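Local coordinates for septation protein imp2 (Schizosaccharomyces pombe, PDB 5C1F) that anchors cytoskeletal proteins to phospholipid membrane and is required for normal septation, including disassembly of the medial ring, in fission yeast, at residues 94-97 with 98-102; 252-256 with 257-261; 158-161 with 162-166. All blocks are in the same frame, centred on the assembly; numbering follows the deposited sequence.

Interaction 1: 94-97 with 98-102; sequences QLLQ and DDVEN
L96 and V100 meet one turn apart on helix 69-155, a long helix of the F-BAR helical bundle. Their side chains lie side by side and point the same way. L96 CD2 touches V100 CG2 at 4.1 Å. With CG1 anti to the backbone N (chi1 -175°), V100 CG2 sits beside that N and faces back to L96. This is the tightly packed side. Both residues are buried, with L96 against A45 and F229 and V100 against Y41, V225 and L232. Helix 18-59 and helix 162-252 thus cover this face.

The backbone widens here. E101 N bonds to L96 O at 2.9 Å and nearly straight (174°), five residues back. V100 N gives the same oxygen only a weak bond. N102 N also reaches five residues back, to Q97 O at 2.8 Å. This is a pi-type turn at 98-101. The turn before it is still alpha-helical, with D99 N bonded to L95 O.

Q97 and E101 run alongside each other next to the packed face. Q97 CG lies 3.3 Å from E101 OE1. The amide and carboxylate planes are 77° apart, and a water lies between them. It is 2.8 Å from E101 OE1, to which it probably donates, and takes a weak bond from Q97 NE2 at 3.0 Å. Q97 NE2 also bonds E49, and E101 OE2 bonds H42, both on helix 18-59.

The other side is looser. D98 is exposed. D99 OD2 lies 3.5 Å from the methyl CD2 of L95.

The chemistry is therefore divided. Apolar branches join the three helices, while the buried E101 carboxylate has H42 at OE2, with R38 a long, weak ion pair and the water near OE1, a setting that probably favours its charged form.

Interaction 2: 252-256 with 257-261; sequences EQCSV and SQDVL
An N-cap starts helix 256-267, just after the break that ends helix 162-252 of the F-BAR domain. S255 is the capping residue. Its OG accepts from Q258 N at 3.2 Å, with an N-H...O angle of 159°. The hydroxyl reaches forward because OG is anti to the backbone N (chi1 171°). S257 OG donates to the same oxygen at 3.0 Å, so two bonds grip it. S255 CB also packs on Q258 CB at 3.7 Å.

The first helical turn follows at once. D259 N bonds to S255 O, and V260 N to V256 O at 2.9 Å. V256 and V260 are both buried, and the second subunit covers them with its H220 and E216.

The cap is also fastened to the rest of the fold. C254 forms a disulfide with C70. D259 takes backbone N-H bonds from C70 and L71, and makes a salt bridge to R219 of the second subunit. This corner therefore joins the start of helix 69-155, helix 256-267 and the dimer interface. On the apolar side of the turn, V256 CG1 rests 4.2 Å from V260 CG2.

Interaction 3: 158-161 with 162-166; sequences NMLF and GKELE
The backbone runs extended through L160 and F161, then turns at G162 and leads into helix 162-252. This is the connection between two long antiparallel helices of the F-BAR bundle, at a far end of the chain. G162 has a positive phi of 60°. A side chain on it would clash with the F161 carbonyl carbon, so glycine suits this corner. F161 O faces the first helical turn and takes two bonds. L165 N reaches it at 3.1 Å and E164 N at 3.4 Å. Both are weak, with N-H...O angles near 130°, so the start of the helix is only lightly held by this oxygen.

Two leucines carry the side-chain contact. L160 and L165 both direct their CB toward the other segment. L160 CB meets L165 CD1 at 3.8 Å. L165 CG is anti to the backbone N (chi1 173°), which carries the branched end back over the extended residues. There CD2 also lies near L160 O, and L165 CB packs on the F161 backbone, 3.5 Å from F161 C. An alanine here would keep the CB contact with F161, but losing both methyls is likely to open a gap beside L160 CB and leave the L160 side chain freer to turn.

The whole contact lies at the surface, and even the two leucines are partly exposed. F161 is exposed, and its bond to CB points away from the helix. G162 N approaches its ring obliquely, 3.6 Å from F161 CD1. L160 also extends along the first turn. Its methyl CD1 ends 3.7 Å from E164 O.

From the N terminus, the chain first meets interaction 1, within helix 69-155. It closes no loop, but its residues face helices 18-59 and 162-252. Interaction 3 comes next, at the turn where helix 69-155 gives way to helix 162-252. Interaction 2 follows, where helix 162-252 passes into helix 256-267; its disulfide reaches back to the start of helix 69-155. The three contacts are in series, and none nests in or crosses another. Interactions 2 and 3 lie on opposite sides of the chain's centre, with centres about 133 Å apart. Interaction 1 is near the middle, and interaction 2 also meets the second subunit.

Interaction 1: 94-97 with 98-102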
ATOM      1  N   GLN A  94       9.921  -5.948   2.784  1.00 25.40           N
ATOM      2  CA  GLN A  94      11.247  -6.504   3.041  1.00 31.58           C
ATOM      3  C   GLN A  94      11.426  -7.846   2.334  1.00 23.26           C
ATOM      4  O   GLN A  94      12.498  -8.145   1.820  1.00 25.85           O
ATOM      5  CB  GLN A  94      11.490  -6.659   4.545  1.00 20.88           C
ATOM      6  CG  GLN A  94      11.634  -5.335   5.283  1.00 37.41           C
ATOM      7  CD  GLN A  94      11.569  -5.490   6.797  1.00 38.66           C
ATOM      8  OE1 GLN A  94      11.250  -6.563   7.313  1.00 37.90           O
ATOM      9  NE2 GLN A  94      11.868  -4.415   7.515  1.00 36.61           N
ATOM     10  N   LEU A  95      10.371  -8.653   2.313  1.00 20.04           N
ATOM     11  CA  LEU A  95      10.414  -9.930   1.611  1.00 21.98           C
ATOM     12  C   LEU A  95      10.393  -9.726   0.094  1.00 27.76           C
ATOM     13  O   LEU A  95      11.012 -10.490  -0.652  1.00 27.25           O
ATOM     14  CB  LEU A  95       9.251 -10.824   2.050  1.00 26.87           C
ATOM     15  CG  LEU A  95       9.274 -11.264   3.522  1.00 29.33           C
ATOM     16  CD1 LEU A  95       7.973 -11.955   3.914  1.00 27.49           C
ATOM     17  CD2 LEU A  95      10.468 -12.167   3.800  1.00 20.97           C
ATOM     18  N   LEU A  96       9.688  -8.693  -0.363  1.00 25.51           N
ATOM     19  CA  LEU A  96       9.679  -8.361  -1.785  1.00 18.62           C
ATOM     20  C   LEU A  96      11.088  -8.011  -2.250  1.00 37.69           C
ATOM     21  O   LEU A  96      11.471  -8.304  -3.384  1.00 29.06           O
ATOM     22  CB  LEU A  96       8.724  -7.201  -2.074  1.00 18.25           C
ATOM     23  CG  LEU A  96       7.225  -7.507  -2.107  1.00 22.24           C
ATOM     24  CD1 LEU A  96       6.418  -6.237  -2.352  1.00 19.96           C
ATOM     25  CD2 LEU A  96       6.903  -8.557  -3.161  1.00 17.79           C
ATOM     26  N   GLN A  97      11.860  -7.387  -1.367  1.00 19.71           N
ATOM     27  CA  GLN A  97      13.234  -7.035  -1.690  1.00 40.64           C
ATOM     28  C   GLN A  97      14.151  -8.249  -1.623  1.00 31.37           C
ATOM     29  O   GLN A  97      14.915  -8.501  -2.549  1.00 28.72           O
ATOM     30  CB  GLN A  97      13.739  -5.931  -0.757  1.00 38.23           C
ATOM     31  CG  GLN A  97      13.399  -4.538  -1.262  1.00 50.29           C
ATOM     32  CD  GLN A  97      13.349  -3.491  -0.165  1.00 62.28           C
ATOM     33  OE1 GLN A  97      13.696  -3.760   0.986  1.00 64.20           O
ATOM     34  NE2 GLN A  97      12.913  -2.285  -0.520  1.00 62.31           N
ATOM     35  N   ASP A  98      14.057  -9.012  -0.538  1.00 23.57           N
ATOM     36  CA  ASP A  98      14.976 -10.122  -0.305  1.00 23.88           C
ATOM     37  C   ASP A  98      14.660 -11.369  -1.127  1.00 21.55           C
ATOM     38  O   ASP A  98      15.564 -11.982  -1.694  1.00 28.24           O
ATOM     39  CB  ASP A  98      14.995 -10.482   1.182  1.00 22.35           C
ATOM     40  CG  ASP A  98      15.484  -9.340   2.048  1.00 36.68           C
ATOM     41  OD1 ASP A  98      16.283  -8.520   1.549  1.00 35.21           O
ATOM     42  OD2 ASP A  98      15.065  -9.255   3.223  1.00 34.84           O
ATOM     43  N   ASP A  99      13.386 -11.746  -1.197  1.00 26.82           N
ATOM     44  CA  ASP A  99      13.006 -13.001  -1.844  1.00 25.88           C
ATOM     45  C   ASP A  99      12.619 -12.841  -3.310  1.00 25.63           C
ATOM     46  O   ASP A  99      12.632 -13.811  -4.067  1.00 24.83           O
ATOM     47  CB  ASP A  99      11.853 -13.663  -1.090  1.00 25.62           C
ATOM     48  CG  ASP A  99      12.222 -14.034   0.330  1.00 34.24           C
ATOM     49  OD1 ASP A  99      13.432 -14.097   0.634  1.00 37.19           O
ATOM     50  OD2 ASP A  99      11.300 -14.265   1.138  1.00 38.02           O
ATOM     51  N   VAL A 100      12.267 -11.627  -3.717  1.00 28.30           N
ATOM     52  CA  VAL A 100      11.874 -11.411  -5.104  1.00 27.62           C
ATOM     53  C   VAL A 100      12.941 -10.618  -5.858  1.00 25.63           C
ATOM     54  O   VAL A 100      13.638 -11.175  -6.703  1.00 29.65           O
ATOM     55  CB  VAL A 100      10.510 -10.702  -5.197  1.00 23.97           C
ATOM     56  CG1 VAL A 100      10.061 -10.597  -6.643  1.00 29.88           C
ATOM     57  CG2 VAL A 100       9.473 -11.462  -4.388  1.00 28.22           C
ATOM     58  N   GLU A 101      13.079  -9.333  -5.543  1.00 24.02           N
ATOM     59  CA  GLU A 101      14.078  -8.486  -6.195  1.00 28.44           C
ATOM     60  C   GLU A 101      15.491  -9.065  -6.142  1.00 28.78           C
ATOM     61  O   GLU A 101      16.139  -9.232  -7.176  1.00 27.22           O
ATOM     62  CB  GLU A 101      14.091  -7.093  -5.568  1.00 25.53           C
ATOM     63  CG  GLU A 101      15.266  -6.231  -6.021  1.00 24.63           C
ATOM     64  CD  GLU A 101      15.377  -4.936  -5.238  1.00 31.64           C
ATOM     65  OE1 GLU A 101      14.503  -4.673  -4.383  1.00 30.68           O
ATOM     66  OE2 GLU A 101      16.339  -4.178  -5.475  1.00 34.18           O
ATOM     67  N   ASN A 102      15.966  -9.372  -4.938  1.00 27.57           N
ATOM     68  CA  ASN A 102      17.328  -9.868  -4.765  1.00 30.30           C
ATOM     69  C   ASN A 102      17.546 -11.249  -5.376  1.00 28.13           C
ATOM     70  O   ASN A 102      18.683 -11.659  -5.593  1.00 33.57           O
ATOM     71  CB  ASN A 102      17.702  -9.897  -3.282  1.00 34.47           C
ATOM     72  CG  ASN A 102      17.899  -8.507  -2.705  1.00 50.66           C
ATOM     73  OD1 ASN A 102      18.103  -7.540  -3.443  1.00 55.03           O
ATOM     74  ND2 ASN A 102      17.840  -8.401  -1.382  1.00 55.45           N
TER
HETATM   75  O   HOH W   1      13.948  -2.098  -3.354  1.00 34.28           O

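Interaction 2: 252-256 with 257-261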
ATOM      1  N   GLU A 252     -18.714  -4.777  16.922  1.00 20.32           N
ATOM      2  CA  GLU A 252     -19.891  -5.583  17.248  1.00 27.01           C
ATOM      3  C   GLU A 252     -20.175  -5.614  18.748  1.00 25.17           C
ATOM      4  O   GLU A 252     -21.330  -5.658  19.166  1.00 31.29           O
ATOM      5  CB  GLU A 252     -19.719  -7.015  16.738  1.00 31.57           C
ATOM      6  CG  GLU A 252     -19.893  -7.183  15.242  1.00 44.27           C
ATOM      7  CD  GLU A 252     -19.718  -8.626  14.796  1.00 54.95           C
ATOM      8  OE1 GLU A 252     -19.269  -9.456  15.617  1.00 54.71           O
ATOM      9  OE2 GLU A 252     -20.030  -8.932  13.627  1.00 62.52           O
ATOM     10  N   GLN A 253     -19.118  -5.598  19.552  1.00 20.43           N
ATOM     11  CA  GLN A 253     -19.257  -5.685  21.003  1.00 28.80           C
ATOM     12  C   GLN A 253     -19.419  -4.318  21.664  1.00 28.82           C
ATOM     13  O   GLN A 253     -19.557  -4.224  22.882  1.00 29.34           O
ATOM     14  CB  GLN A 253     -18.051  -6.407  21.605  1.00 31.38           C
ATOM     15  CG  GLN A 253     -17.962  -7.875  21.224  1.00 37.60           C
ATOM     16  CD  GLN A 253     -19.177  -8.663  21.678  1.00 46.10           C
ATOM     17  OE1 GLN A 253     -19.856  -9.297  20.870  1.00 50.15           O
ATOM     18  NE2 GLN A 253     -19.455  -8.628  22.977  1.00 44.61           N
ATOM     19  N   CYS A 254     -19.407  -3.261  20.858  1.00 28.06           N
ATOM     20  CA  CYS A 254     -19.526  -1.908  21.386  1.00 24.85           C
ATOM     21  C   CYS A 254     -20.985  -1.459  21.444  1.00 27.78           C
ATOM     22  O   CYS A 254     -21.577  -1.104  20.428  1.00 29.15           O
ATOM     23  CB  CYS A 254     -18.703  -0.934  20.543  1.00 22.30           C
ATOM     24  SG  CYS A 254     -18.659   0.745  21.194  1.00 26.16           S
ATOM     25  N   SER A 255     -21.559  -1.482  22.643  1.00 25.59           N
ATOM     26  CA  SER A 255     -22.950  -1.099  22.836  1.00 26.25           C
ATOM     27  C   SER A 255     -23.098   0.411  22.976  1.00 25.90           C
ATOM     28  O   SER A 255     -22.498   1.021  23.860  1.00 31.05           O
ATOM     29  CB  SER A 255     -23.533  -1.795  24.068  1.00 23.35           C
ATOM     30  OG  SER A 255     -24.816  -1.278  24.385  1.00 27.63           O
ATOM     31  N   VAL A 256     -23.900   1.010  22.101  1.00 25.14           N
ATOM     32  CA  VAL A 256     -24.147   2.443  22.165  1.00 26.07           C
ATOM     33  C   VAL A 256     -24.909   2.798  23.444  1.00 26.28           C
ATOM     34  O   VAL A 256     -24.558   3.756  24.134  1.00 28.08           O
ATOM     35  CB  VAL A 256     -24.927   2.942  20.924  1.00 27.65           C
ATOM     36  CG1 VAL A 256     -25.464   4.350  21.151  1.00 25.80           C
ATOM     37  CG2 VAL A 256     -24.040   2.900  19.683  1.00 20.18           C
ATOM     38  N   SER A 257     -25.934   2.015  23.769  1.00 21.60           N
ATOM     39  CA  SER A 257     -26.733   2.274  24.966  1.00 30.00           C
ATOM     40  C   SER A 257     -25.893   2.181  26.242  1.00 32.09           C
ATOM     41  O   SER A 257     -26.093   2.957  27.177  1.00 28.59           O
ATOM     42  CB  SER A 257     -27.918   1.307  25.042  1.00 30.68           C
ATOM     43  OG  SER A 257     -27.487  -0.042  25.021  1.00 36.91           O
ATOM     44  N   GLN A 258     -24.949   1.244  26.279  1.00 31.91           N
ATOM     45  CA  GLN A 258     -24.066   1.123  27.436  1.00 28.60           C
ATOM     46  C   GLN A 258     -23.130   2.330  27.518  1.00 30.10           C
ATOM     47  O   GLN A 258     -22.859   2.841  28.603  1.00 38.59           O
ATOM     48  CB  GLN A 258     -23.263  -0.182  27.380  1.00 28.12           C
ATOM     49  CG  GLN A 258     -22.330  -0.412  28.575  1.00 32.43           C
ATOM     50  CD  GLN A 258     -23.073  -0.541  29.900  1.00 42.12           C
ATOM     51  OE1 GLN A 258     -24.232  -0.955  29.940  1.00 46.82           O
ATOM     52  NE2 GLN A 258     -22.401  -0.187  30.991  1.00 38.01           N
ATOM     53  N   ASP A 259     -22.652   2.785  26.365  1.00 24.59           N
ATOM     54  CA  ASP A 259     -21.800   3.968  26.288  1.00 22.19           C
ATOM     55  C   ASP A 259     -22.521   5.226  26.771  1.00 24.12           C
ATOM     56  O   ASP A 259     -21.930   6.067  27.452  1.00 24.77           O
ATOM     57  CB  ASP A 259     -21.308   4.175  24.854  1.00 23.38           C
ATOM     58  CG  ASP A 259     -19.878   3.711  24.654  1.00 29.85           C
ATOM     59  OD1 ASP A 259     -19.362   2.966  25.517  1.00 25.76           O
ATOM     60  OD2 ASP A 259     -19.271   4.094  23.627  1.00 27.58           O
ATOM     61  N   VAL A 260     -23.794   5.359  26.411  1.00 19.86           N
ATOM     62  CA  VAL A 260     -24.565   6.536  26.801  1.00 20.09           C
ATOM     63  C   VAL A 260     -24.804   6.528  28.311  1.00 39.76           C
ATOM     64  O   VAL A 260     -24.710   7.563  28.970  1.00 36.76           O
ATOM     65  CB  VAL A 260     -25.909   6.611  26.048  1.00 30.18           C
ATOM     66  CG1 VAL A 260     -26.779   7.735  26.601  1.00 30.93           C
ATOM     67  CG2 VAL A 260     -25.669   6.814  24.558  1.00 19.73           C
ATOM     68  N   LEU A 261     -25.096   5.349  28.850  1.00 31.74           N
ATOM     69  CA  LEU A 261     -25.226   5.154  30.288  1.00 28.60           C
ATOM     70  C   LEU A 261     -23.955   5.587  31.020  1.00 26.30           C
ATOM     71  O   LEU A 261     -24.010   6.367  31.970  1.00 27.61           O
ATOM     72  CB  LEU A 261     -25.546   3.685  30.593  1.00 32.50           C
ATOM     73  CG  LEU A 261     -25.951   3.260  32.008  1.00 37.96           C
ATOM     74  CD1 LEU A 261     -26.869   2.048  31.938  1.00 36.13           C
ATOM     75  CD2 LEU A 261     -24.737   2.945  32.875  1.00 41.73           C
TER

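Interaction 3: 158-161 with 162-166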
ATOM      1  N   ASN A 158      58.480 -28.359 -73.847  1.00 46.73           N
ATOM      2  CA  ASN A 158      58.117 -28.549 -75.245  1.00 54.07           C
ATOM      3  C   ASN A 158      58.669 -27.460 -76.161  1.00 51.46           C
ATOM      4  O   ASN A 158      58.943 -27.709 -77.335  1.00 51.79           O
ATOM      5  CB  ASN A 158      56.595 -28.621 -75.383  1.00 64.20           C
ATOM      6  CG  ASN A 158      55.991 -29.757 -74.575  1.00 73.83           C
ATOM      7  OD1 ASN A 158      56.614 -30.804 -74.390  1.00 78.42           O
ATOM      8  ND2 ASN A 158      54.771 -29.556 -74.088  1.00 76.01           N
ATOM      9  N   MET A 159      58.841 -26.257 -75.624  1.00 48.25           N
ATOM     10  CA  MET A 159      59.259 -25.124 -76.443  1.00 46.69           C
ATOM     11  C   MET A 159      60.615 -24.533 -76.042  1.00 43.00           C
ATOM     12  O   MET A 159      61.182 -23.731 -76.783  1.00 39.53           O
ATOM     13  CB  MET A 159      58.187 -24.029 -76.404  1.00 43.85           C
ATOM     14  CG  MET A 159      56.899 -24.388 -77.137  1.00 36.37           C
ATOM     15  SD  MET A 159      57.103 -24.534 -78.927  1.00 73.86           S
ATOM     16  CE  MET A 159      57.714 -22.900 -79.336  1.00 45.03           C
ATOM     17  N   LEU A 160      61.139 -24.929 -74.885  1.00 42.24           N
ATOM     18  CA  LEU A 160      62.419 -24.396 -74.419  1.00 39.23           C
ATOM     19  C   LEU A 160      63.614 -25.166 -74.971  1.00 42.70           C
ATOM     20  O   LEU A 160      63.486 -26.306 -75.420  1.00 44.46           O
ATOM     21  CB  LEU A 160      62.483 -24.392 -72.892  1.00 39.47           C
ATOM     22  CG  LEU A 160      61.658 -23.322 -72.174  1.00 42.67           C
ATOM     23  CD1 LEU A 160      61.868 -23.415 -70.670  1.00 39.16           C
ATOM     24  CD2 LEU A 160      62.004 -21.931 -72.691  1.00 34.40           C
ATOM     25  N   PHE A 161      64.778 -24.524 -74.921  1.00 43.94           N
ATOM     26  CA  PHE A 161      66.019 -25.098 -75.422  1.00 50.05           C
ATOM     27  C   PHE A 161      67.211 -24.492 -74.688  1.00 53.68           C
ATOM     28  O   PHE A 161      67.055 -23.541 -73.919  1.00 55.77           O
ATOM     29  CB  PHE A 161      66.157 -24.864 -76.928  1.00 48.80           C
ATOM     30  CG  PHE A 161      66.103 -23.413 -77.321  1.00 48.90           C
ATOM     31  CD1 PHE A 161      67.263 -22.661 -77.412  1.00 47.69           C
ATOM     32  CD2 PHE A 161      64.889 -22.800 -77.594  1.00 48.76           C
ATOM     33  CE1 PHE A 161      67.213 -21.325 -77.769  1.00 47.30           C
ATOM     34  CE2 PHE A 161      64.835 -21.465 -77.950  1.00 45.33           C
ATOM     35  CZ  PHE A 161      65.999 -20.728 -78.038  1.00 47.16           C
ATOM     36  N   GLY A 162      68.396 -25.045 -74.928  1.00 54.32           N
ATOM     37  CA  GLY A 162      69.631 -24.484 -74.409  1.00 49.90           C
ATOM     38  C   GLY A 162      69.729 -24.395 -72.897  1.00 52.52           C
ATOM     39  O   GLY A 162      69.213 -25.251 -72.176  1.00 48.89           O
ATOM     40  N   LYS A 163      70.396 -23.347 -72.422  1.00 55.09           N
ATOM     41  CA  LYS A 163      70.642 -23.170 -70.993  1.00 64.28           C
ATOM     42  C   LYS A 163      69.374 -22.799 -70.228  1.00 58.39           C
ATOM     43  O   LYS A 163      69.332 -22.894 -69.002  1.00 57.05           O
ATOM     44  CB  LYS A 163      71.717 -22.105 -70.763  1.00 72.07           C
ATOM     45  CG  LYS A 163      73.111 -22.510 -71.229  1.00 79.67           C
ATOM     46  CD  LYS A 163      74.153 -21.474 -70.825  1.00 83.67           C
ATOM     47  CE  LYS A 163      75.553 -21.888 -71.260  1.00 85.30           C
ATOM     48  NZ  LYS A 163      75.693 -21.945 -72.743  1.00 84.01           N
ATOM     49  N   GLU A 164      68.344 -22.374 -70.953  1.00 51.97           N
ATOM     50  CA  GLU A 164      67.087 -21.995 -70.325  1.00 44.73           C
ATOM     51  C   GLU A 164      66.184 -23.218 -70.165  1.00 48.33           C
ATOM     52  O   GLU A 164      65.284 -23.232 -69.320  1.00 39.99           O
ATOM     53  CB  GLU A 164      66.387 -20.904 -71.139  1.00 37.60           C
ATOM     54  CG  GLU A 164      65.294 -20.163 -70.384  1.00 38.91           C
ATOM     55  CD  GLU A 164      65.822 -19.350 -69.208  1.00 40.30           C
ATOM     56  OE1 GLU A 164      67.009 -18.963 -69.223  1.00 37.70           O
ATOM     57  OE2 GLU A 164      65.044 -19.096 -68.265  1.00 41.60           O
ATOM     58  N   LEU A 165      66.434 -24.243 -70.974  1.00 45.68           N
ATOM     59  CA  LEU A 165      65.720 -25.506 -70.833  1.00 44.94           C
ATOM     60  C   LEU A 165      66.253 -26.280 -69.638  1.00 46.63           C
ATOM     61  O   LEU A 165      65.485 -26.875 -68.884  1.00 45.82           O
ATOM     62  CB  LEU A 165      65.840 -26.354 -72.100  1.00 39.57           C
ATOM     63  CG  LEU A 165      65.274 -27.779 -72.048  1.00 44.69           C
ATOM     64  CD1 LEU A 165      63.782 -27.770 -71.747  1.00 43.50           C
ATOM     65  CD2 LEU A 165      65.556 -28.523 -73.348  1.00 41.47           C
ATOM     66  N   GLU A 166      67.573 -26.270 -69.467  1.00 47.13           N
ATOM     67  CA  GLU A 166      68.202 -26.981 -68.358  1.00 52.93           C
ATOM     68  C   GLU A 166      67.930 -26.268 -67.035  1.00 48.13           C
ATOM     69  O   GLU A 166      67.766 -26.911 -65.996  1.00 49.43           O
ATOM     70  CB  GLU A 166      69.711 -27.134 -68.594  1.00 62.70           C
ATOM     71  CG  GLU A 166      70.508 -25.838 -68.553  1.00 69.23           C
ATOM     72  CD  GLU A 166      71.965 -26.029 -68.937  1.00 78.29           C
ATOM     73  OE1 GLU A 166      72.243 -26.847 -69.841  1.00 81.26           O
ATOM     74  OE2 GLU A 166      72.833 -25.362 -68.334  1.00 79.86           O
TER